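Local coordinates for protein 2,3-dihydroxybenzoate-AMP ligase (Bacillus subtilis, PDB 1MDF) that is an enzyme of the AMP-binding (ANL) superfamily, built from a large N-terminal and a small C-terminal domain, at residues 96-101 against 174-179; 179-184 against 203-208; 457-462 against 523-528. All blocks are in the same frame, centred on the assembly; numbering follows the deposited sequence.

Contact 1 of 3, residues 96-101 against 174-179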
loop_
_atom_site.group_PDB
_atom_site.type_symbol
_atom_site.label_atom_id
_atom_site.label_comp_id
_atom_site.label_asym_id
_atom_site.label_seq_id
_atom_site.Cartn_x
_atom_site.Cartn_y
_atom_site.Cartn_z
ATOM N N PHE A 96 -14.266 11.915 8.556
ATOM C CA PHE A 96 -13.322 13.030 8.587
ATOM C C PHE A 96 -13.963 14.295 9.140
ATOM O O PHE A 96 -13.338 15.021 9.909
ATOM C CB PHE A 96 -12.774 13.313 7.179
ATOM C CG PHE A 96 -11.694 12.348 6.727
ATOM C CD1 PHE A 96 -11.511 12.083 5.366
ATOM C CD2 PHE A 96 -10.872 11.702 7.653
ATOM C CE1 PHE A 96 -10.537 11.189 4.936
ATOM C CE2 PHE A 96 -9.899 10.806 7.231
ATOM C CZ PHE A 96 -9.730 10.548 5.870
ATOM N N ARG A 97 -15.210 14.555 8.752
ATOM C CA ARG A 97 -15.922 15.746 9.210
ATOM C C ARG A 97 -16.370 15.620 10.665
ATOM O O ARG A 97 -16.625 16.627 11.335
ATOM C CB ARG A 97 -17.132 16.024 8.313
ATOM C CG ARG A 97 -16.811 16.008 6.822
ATOM C CD ARG A 97 -17.239 17.278 6.111
ATOM N NE ARG A 97 -18.179 16.985 5.041
ATOM C CZ ARG A 97 -18.066 17.427 3.794
ATOM N NH1 ARG A 97 -17.044 18.187 3.444
ATOM N NH2 ARG A 97 -18.989 17.114 2.896
ATOM N N LEU A 98 -16.465 14.383 11.151
ATOM C CA LEU A 98 -16.853 14.122 12.535
ATOM C C LEU A 98 -15.576 14.101 13.374
ATOM O O LEU A 98 -15.612 13.947 14.597
ATOM C CB LEU A 98 -17.552 12.759 12.660
ATOM C CG LEU A 98 -19.020 12.724 13.105
ATOM C CD1 LEU A 98 -19.937 12.791 11.894
ATOM C CD2 LEU A 98 -19.286 11.445 13.862
ATOM N N GLY A 99 -14.442 14.272 12.712
ATOM C CA GLY A 99 -13.196 14.211 13.437
ATOM C C GLY A 99 -12.980 12.778 13.903
ATOM O O GLY A 99 -12.052 12.498 14.660
ATOM N N ALA A 100 -13.842 11.866 13.451
ATOM C CA ALA A 100 -13.744 10.450 13.827
ATOM C C ALA A 100 -12.605 9.841 13.031
ATOM O O ALA A 100 -12.386 10.196 11.874
ATOM C CB ALA A 100 -15.069 9.705 13.543
ATOM N N LEU A 101 -11.888 8.917 13.652
ATOM C CA LEU A 101 -10.728 8.313 13.017
ATOM C C LEU A 101 -10.888 6.916 12.437
ATOM O O LEU A 101 -11.144 5.952 13.149
ATOM C CB LEU A 101 -9.547 8.337 14.000
ATOM C CG LEU A 101 -8.701 9.617 14.122
ATOM C CD1 LEU A 101 -9.564 10.855 14.230
ATOM C CD2 LEU A 101 -7.812 9.499 15.351
ATOM N N VAL A 174 -25.906 18.479 9.586
ATOM C CA VAL A 174 -25.847 19.267 10.818
ATOM C C VAL A 174 -24.503 19.972 11.002
ATOM O O VAL A 174 -23.577 19.785 10.220
ATOM C CB VAL A 174 -26.094 18.367 12.057
ATOM C CG1 VAL A 174 -27.373 17.545 11.862
ATOM C CG2 VAL A 174 -24.896 17.451 12.284
ATOM N N LYS A 175 -24.403 20.793 12.040
ATOM C CA LYS A 175 -23.151 21.487 12.309
ATOM C C LYS A 175 -22.250 20.528 13.079
ATOM O O LYS A 175 -22.640 20.030 14.138
ATOM C CB LYS A 175 -23.395 22.763 13.135
ATOM C CG LYS A 175 -23.505 24.054 12.305
ATOM C CD LYS A 175 -24.813 24.138 11.498
ATOM C CE LYS A 175 -25.991 24.679 12.331
ATOM N NZ LYS A 175 -25.868 26.134 12.682
ATOM N N LEU A 176 -21.064 20.246 12.539
ATOM C CA LEU A 176 -20.126 19.346 13.207
ATOM C C LEU A 176 -19.007 20.146 13.865
ATOM O O LEU A 176 -18.665 21.230 13.409
ATOM C CB LEU A 176 -19.517 18.341 12.221
ATOM C CG LEU A 176 -20.375 17.343 11.433
ATOM C CD1 LEU A 176 -21.512 16.844 12.307
ATOM C CD2 LEU A 176 -20.918 17.994 10.171
ATOM N N PRO A 177 -18.418 19.613 14.952
ATOM C CA PRO A 177 -17.331 20.264 15.691
ATOM C C PRO A 177 -16.146 20.651 14.808
ATOM O O PRO A 177 -15.987 20.136 13.704
ATOM C CB PRO A 177 -16.943 19.214 16.730
ATOM C CG PRO A 177 -18.214 18.470 16.954
ATOM C CD PRO A 177 -18.731 18.303 15.551
ATOM N N GLU A 178 -15.315 21.556 15.314
ATOM C CA GLU A 178 -14.140 22.022 14.585
ATOM C C GLU A 178 -13.174 20.866 14.312
ATOM O O GLU A 178 -12.987 20.001 15.160
ATOM C CB GLU A 178 -13.443 23.126 15.398
ATOM C CG GLU A 178 -12.126 23.647 14.822
ATOM C CD GLU A 178 -11.579 24.860 15.584
ATOM O OE1 GLU A 178 -11.509 24.819 16.837
ATOM O OE2 GLU A 178 -11.210 25.855 14.921
ATOM N N VAL A 179 -12.583 20.842 13.121
ATOM C CA VAL A 179 -11.618 19.810 12.770
ATOM C C VAL A 179 -10.332 20.478 12.278
ATOM O O VAL A 179 -10.303 21.070 11.198
ATOM C CB VAL A 179 -12.161 18.867 11.673
ATOM C CG1 VAL A 179 -11.037 17.981 11.141
ATOM C CG2 VAL A 179 -13.259 17.999 12.247
#

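Contact 2 of 3, residues 179-184 against 203-208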
loop_
_atom_site.group_PDB
_atom_site.type_symbol
_atom_site.label_atom_id
_atom_site.label_comp_id
_atom_site.label_asym_id
_atom_site.label_seq_id
_atom_site.Cartn_x
_atom_site.Cartn_y
_atom_site.Cartn_z
ATOM N N VAL A 179 -12.583 20.842 13.121
ATOM C CA VAL A 179 -11.618 19.810 12.770
ATOM C C VAL A 179 -10.332 20.478 12.278
ATOM O O VAL A 179 -10.303 21.070 11.198
ATOM C CB VAL A 179 -12.161 18.867 11.673
ATOM C CG1 VAL A 179 -11.037 17.981 11.141
ATOM C CG2 VAL A 179 -13.259 17.999 12.247
ATOM N N LYS A 180 -9.273 20.377 13.077
ATOM C CA LYS A 180 -7.986 20.990 12.745
ATOM C C LYS A 180 -7.136 20.156 11.804
ATOM O O LYS A 180 -7.018 18.950 11.981
ATOM C CB LYS A 180 -7.174 21.240 14.018
ATOM C CG LYS A 180 -7.788 22.223 14.990
ATOM C CD LYS A 180 -7.050 22.169 16.315
ATOM C CE LYS A 180 -7.514 23.257 17.257
ATOM N NZ LYS A 180 -6.678 23.292 18.488
ATOM N N SER A 181 -6.524 20.804 10.818
ATOM C CA SER A 181 -5.663 20.099 9.879
ATOM C C SER A 181 -4.496 19.472 10.644
ATOM O O SER A 181 -3.821 18.576 10.146
ATOM C CB SER A 181 -5.133 21.061 8.811
ATOM O OG SER A 181 -4.306 22.062 9.378
ATOM N N SER A 182 -4.274 19.941 11.866
ATOM C CA SER A 182 -3.199 19.417 12.696
ATOM C C SER A 182 -3.633 18.166 13.465
ATOM O O SER A 182 -2.794 17.464 14.037
ATOM C CB SER A 182 -2.724 20.482 13.687
ATOM O OG SER A 182 -3.742 20.808 14.627
ATOM N N ASP A 183 -4.935 17.893 13.486
ATOM C CA ASP A 183 -5.450 16.716 14.185
ATOM C C ASP A 183 -5.096 15.444 13.425
ATOM O O ASP A 183 -4.857 15.483 12.223
ATOM C CB ASP A 183 -6.981 16.761 14.303
ATOM C CG ASP A 183 -7.478 17.917 15.134
ATOM O OD1 ASP A 183 -6.770 18.305 16.087
ATOM O OD2 ASP A 183 -8.588 18.424 14.849
ATOM N N VAL A 184 -5.067 14.315 14.126
ATOM C CA VAL A 184 -4.807 13.037 13.472
ATOM C C VAL A 184 -6.084 12.755 12.677
ATOM O O VAL A 184 -7.179 12.814 13.236
ATOM C CB VAL A 184 -4.609 11.893 14.497
ATOM C CG1 VAL A 184 -4.571 10.552 13.780
ATOM C CG2 VAL A 184 -3.319 12.099 15.283
ATOM N N THR A 203 -1.877 12.784 10.056
ATOM C CA THR A 203 -2.652 14.010 10.206
ATOM C C THR A 203 -3.194 14.522 8.879
ATOM O O THR A 203 -2.795 14.057 7.813
ATOM C CB THR A 203 -1.803 15.133 10.847
ATOM O OG1 THR A 203 -0.709 15.477 9.977
ATOM C CG2 THR A 203 -1.258 14.682 12.203
ATOM N N HIS A 204 -4.109 15.482 8.947
ATOM C CA HIS A 204 -4.691 16.051 7.746
ATOM C C HIS A 204 -3.612 16.757 6.933
ATOM O O HIS A 204 -3.567 16.662 5.707
ATOM C CB HIS A 204 -5.784 17.044 8.122
ATOM C CG HIS A 204 -7.008 16.409 8.698
ATOM N ND1 HIS A 204 -8.079 16.020 7.922
ATOM C CD2 HIS A 204 -7.332 16.092 9.974
ATOM C CE1 HIS A 204 -9.010 15.492 8.696
ATOM N NE2 HIS A 204 -8.582 15.523 9.946
ATOM N N ASP A 205 -2.729 17.462 7.626
ATOM C CA ASP A 205 -1.677 18.181 6.937
ATOM C C ASP A 205 -0.644 17.313 6.246
ATOM O O ASP A 205 -0.433 17.451 5.040
ATOM C CB ASP A 205 -0.964 19.140 7.890
ATOM C CG ASP A 205 -1.528 20.537 7.825
ATOM O OD1 ASP A 205 -1.611 21.088 6.704
ATOM O OD2 ASP A 205 -1.883 21.087 8.888
ATOM N N ASP A 206 -0.002 16.413 6.980
ATOM C CA ASP A 206 1.034 15.607 6.351
ATOM C C ASP A 206 0.530 14.677 5.256
ATOM O O ASP A 206 1.213 14.467 4.256
ATOM C CB ASP A 206 1.863 14.830 7.399
ATOM C CG ASP A 206 1.170 13.579 7.915
ATOM O OD1 ASP A 206 0.333 13.697 8.836
ATOM O OD2 ASP A 206 1.480 12.484 7.398
ATOM N N TYR A 207 -0.675 14.149 5.412
ATOM C CA TYR A 207 -1.192 13.254 4.395
ATOM C C TYR A 207 -1.654 14.004 3.140
ATOM O O TYR A 207 -1.469 13.537 2.013
ATOM C CB TYR A 207 -2.332 12.412 4.967
ATOM C CG TYR A 207 -2.416 11.049 4.320
ATOM C CD1 TYR A 207 -1.365 10.141 4.436
ATOM C CD2 TYR A 207 -3.539 10.667 3.595
ATOM C CE1 TYR A 207 -1.435 8.894 3.855
ATOM C CE2 TYR A 207 -3.618 9.420 3.011
ATOM C CZ TYR A 207 -2.563 8.535 3.146
ATOM O OH TYR A 207 -2.646 7.275 2.595
ATOM N N ILE A 208 -2.257 15.169 3.334
ATOM C CA ILE A 208 -2.725 15.973 2.216
ATOM C C ILE A 208 -1.512 16.471 1.440
ATOM O O ILE A 208 -1.562 16.673 0.224
ATOM C CB ILE A 208 -3.601 17.149 2.733
ATOM C CG1 ILE A 208 -4.959 16.590 3.186
ATOM C CG2 ILE A 208 -3.756 18.217 1.664
ATOM C CD1 ILE A 208 -5.984 17.622 3.628
HETATM O O HOH W 1 -9.506 14.309 12.451
#

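Contact 3 of 3, residues 457-462 against 523-528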
loop_
_atom_site.group_PDB
_atom_site.type_symbol
_atom_site.label_atom_id
_atom_site.label_comp_id
_atom_site.label_asym_id
_atom_site.label_seq_id
_atom_site.Cartn_x
_atom_site.Cartn_y
_atom_site.Cartn_z
ATOM N N ASP A 457 7.179 -16.513 -12.182
ATOM C CA ASP A 457 7.607 -15.706 -11.045
ATOM C C ASP A 457 8.502 -16.545 -10.145
ATOM O O ASP A 457 8.497 -17.775 -10.229
ATOM C CB ASP A 457 6.408 -15.204 -10.240
ATOM C CG ASP A 457 6.682 -13.872 -9.568
ATOM O OD1 ASP A 457 7.866 -13.555 -9.338
ATOM O OD2 ASP A 457 5.714 -13.145 -9.265
ATOM N N ALA A 458 9.264 -15.877 -9.284
ATOM C CA ALA A 458 10.171 -16.566 -8.373
ATOM C C ALA A 458 10.381 -15.764 -7.111
ATOM O O ALA A 458 10.633 -14.567 -7.171
ATOM C CB ALA A 458 11.503 -16.791 -9.054
ATOM N N ALA A 459 10.291 -16.428 -5.967
ATOM C CA ALA A 459 10.482 -15.763 -4.676
ATOM C C ALA A 459 11.382 -16.629 -3.802
ATOM O O ALA A 459 10.983 -17.712 -3.366
ATOM C CB ALA A 459 9.134 -15.532 -3.994
ATOM N N MET A 460 12.604 -16.159 -3.570
ATOM C CA MET A 460 13.566 -16.906 -2.764
ATOM C C MET A 460 13.511 -16.487 -1.299
ATOM O O MET A 460 13.462 -15.297 -0.976
ATOM C CB MET A 460 14.977 -16.719 -3.319
ATOM C CG MET A 460 16.029 -17.568 -2.619
ATOM S SD MET A 460 17.619 -17.547 -3.470
ATOM C CE MET A 460 18.116 -15.883 -3.194
ATOM N N VAL A 461 13.523 -17.478 -0.413
ATOM C CA VAL A 461 13.437 -17.215 1.010
ATOM C C VAL A 461 14.452 -18.036 1.808
ATOM O O VAL A 461 15.202 -18.839 1.256
ATOM C CB VAL A 461 11.981 -17.484 1.485
ATOM C CG1 VAL A 461 11.883 -18.789 2.251
ATOM C CG2 VAL A 461 11.481 -16.312 2.288
ATOM N N SER A 462 14.488 -17.829 3.115
ATOM C CA SER A 462 15.437 -18.549 3.941
ATOM C C SER A 462 14.824 -19.723 4.685
ATOM O O SER A 462 13.644 -19.711 5.029
ATOM C CB SER A 462 16.059 -17.603 4.964
ATOM O OG SER A 462 15.128 -17.301 5.990
ATOM N N LYS A 523 7.041 -14.234 4.708
ATOM C CA LYS A 523 6.984 -14.801 6.053
ATOM C C LYS A 523 6.231 -16.129 5.979
ATOM O O LYS A 523 6.497 -17.049 6.748
ATOM C CB LYS A 523 6.251 -13.878 7.028
ATOM C CG LYS A 523 6.129 -14.493 8.416
ATOM C CD LYS A 523 5.113 -13.790 9.306
ATOM C CE LYS A 523 4.916 -14.587 10.594
ATOM N NZ LYS A 523 3.999 -13.934 11.569
ATOM N N ALA A 524 5.287 -16.210 5.046
ATOM C CA ALA A 524 4.493 -17.415 4.863
ATOM C C ALA A 524 5.341 -18.444 4.142
ATOM O O ALA A 524 5.378 -19.609 4.534
ATOM C CB ALA A 524 3.230 -17.109 4.058
ATOM N N LEU A 525 6.014 -18.014 3.082
ATOM C CA LEU A 525 6.881 -18.915 2.344
ATOM C C LEU A 525 7.922 -19.496 3.302
ATOM O O LEU A 525 8.209 -20.689 3.245
ATOM C CB LEU A 525 7.576 -18.187 1.186
ATOM C CG LEU A 525 6.697 -17.764 0.001
ATOM C CD1 LEU A 525 7.508 -16.892 -0.959
ATOM C CD2 LEU A 525 6.165 -18.992 -0.713
ATOM N N ARG A 526 8.486 -18.671 4.181
ATOM C CA ARG A 526 9.476 -19.181 5.136
ATOM C C ARG A 526 8.827 -20.262 5.987
ATOM O O ARG A 526 9.416 -21.314 6.229
ATOM C CB ARG A 526 10.020 -18.068 6.047
ATOM C CG ARG A 526 11.029 -17.159 5.364
ATOM C CD ARG A 526 11.824 -16.332 6.357
ATOM N NE ARG A 526 11.028 -15.299 7.021
ATOM C CZ ARG A 526 10.596 -14.191 6.433
ATOM N NH1 ARG A 526 10.873 -13.960 5.157
ATOM N NH2 ARG A 526 9.899 -13.303 7.131
ATOM N N GLU A 527 7.601 -19.994 6.426
ATOM C CA GLU A 527 6.861 -20.945 7.236
ATOM C C GLU A 527 6.555 -22.218 6.458
ATOM O O GLU A 527 6.425 -23.288 7.044
ATOM C CB GLU A 527 5.553 -20.328 7.710
ATOM C CG GLU A 527 5.708 -19.244 8.756
ATOM C CD GLU A 527 4.367 -18.823 9.336
ATOM O OE1 GLU A 527 3.577 -19.723 9.711
ATOM O OE2 GLU A 527 4.106 -17.601 9.426
ATOM N N ALA A 528 6.448 -22.091 5.137
ATOM C CA ALA A 528 6.138 -23.207 4.252
ATOM C C ALA A 528 7.294 -24.191 4.129
ATOM O O ALA A 528 7.103 -25.411 4.226
ATOM C CB ALA A 528 5.754 -22.679 2.872
#

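Contact 1 of 3, residues 96-101 against 174-179
Leu176 and Val179 lean from an irregular run of chain onto the end of helix 87-97, where they meet mostly main-chain atoms. Leu176 comes first: Leu176 CB sits 3.5 Å from the carbonyl oxygen Arg97 O. With CG beside its own backbone N (chi1 -60°), the leucine branch passes that oxygen, and Leu176 CD1 reaches 4.4 Å from Leu98 CD1, a loose apolar touch. Both leucines also lie on helix 53-70, Leu98 on Ala64 and Leu176 on Gln68, so helix 53-70 flanks the pair. The arginine that supplies the carbonyl sends its own side chain away, into salt bridges with Asp57 and Asp61 of helix 53-70. At Glu178 the backbone oxygen accepts a hydrogen bond from Gln74 NE2, just before Val179. Val179 then turns its side chain to the helix end. Val179 CG2 lies 3.7 Å from Arg97 O. It is 3.8 Å from Phe96 O, which Val179 CG1 also approaches; one valine fork thus covers two successive carbonyls of the last turn. Val179 CG2 is also 3.9 Å from Gly99 N, whose bond back to Phe96 O is weak. Gly99 has positive phi (68°), and two bonds run from the helix end back into the last turn: a Schellman motif, the classic C-terminal helix ending, covered by apolar side chains of a loop distant in sequence.

Contact 2 of 3, residues 179-184 against 203-208
A capped helix start meets a tight turn here: Thr203, N-cap of helix 204-217, and the residues after it pack on the type I beta turn Lys180-Asp183. Ser181 supplies two bonds. Its O accepts from Asp205 N (3.0 Å), the donor tilted 18° from the carbonyl plane, and its OG donates to Asp205 OD2 at 2.7 Å from above the carboxylate plane. Chi1 of 64° sets OG between the backbone N and carbonyl carbon, on the side of that carboxylate, whose OD1 accepts from Gly24 N. Asp183 O receives a weak bond from His204 N (3.4 Å) and a CA-H...O contact from Thr203 CA. The same oxygen lies at the edge of the His204 ring; Val179 CG1 approaches the ring obliquely, 3.7 Å from NE2. Water 1, in the ring plane, links NE2 to Val184 O, while ND1 is hydrogen-bonded to Phe27 N. Within the turn, Lys180 N donates to Asp183 OD2 at 2.7 Å. On the helix side, Asp206 N donates to Thr203 OG1 (3.2 Å), and Thr203 N donates to the syn lone pair of Asp206 OD1 (2.7 Å). This reciprocal pair is a capping box, the familiar N-terminal closure of an alpha helix.

Contact 3 of 3, residues 457-462 against 523-528
Strand 457-462 and helix 523-528 run with their axes 7.8 Å apart at closest approach and 63° between their N-to-C directions. The backbones come nearest at Val461 and Arg526, whose CA atoms are 6.0 Å apart. There the valine and the arginine chain cross at about a right angle: Val461 CG2 presses on Arg526 CG at 3.2 Å, a tight fit, and CG1 touches the same methylene at 3.6 Å. Beyond CG the arginine bends (chi3 -70°), folding its guanidinium back so that one face is met by Lys523 CA, offset toward its rim, and the edge, with NH1, comes to 3.8 Å from Val461 CG2. NH1 makes a salt bridge to Asp431. Ser462 adds OG, 3.5 Å from Arg526 CD, alongside the apolar part of the chain. One helix position earlier, Leu525 reaches toward the strand, and its CD1 meets Ala459 CB at 3.7 Å. The leucine also touches Phe475 of the adjoining strand 469-478, as well as Pro513 and Val520. Ala459 and Val461 point to the helix, while Met460 between them points away and packs on Ala442 and Val445 of helix 442-449. Strand 455-465 is an edge strand of its three-stranded sheet, and helix 522-533 lies across it, a layered alpha/beta packing that belongs to the compact C-terminal domain of the AMP-binding enzymes.

Contacts 1 and 2 are neighbours, their centres 12 Å apart, and follow one another along the chain through Val179, which both share. They also touch directly, Leu101 CD1 lying 3.2 Å from Val184 O, and Phe27 joins them by stacking on Phe96 and meeting the His204 ring. All four of their segments belong to the large AMP-binding family region. Contact 3 is separate, in the C-terminal domain across the centre of the chain: its centre is 45 Å from that of contact 1 and 38 Å from that of contact 2, with nearest atoms about 25 Å and 23 Å away.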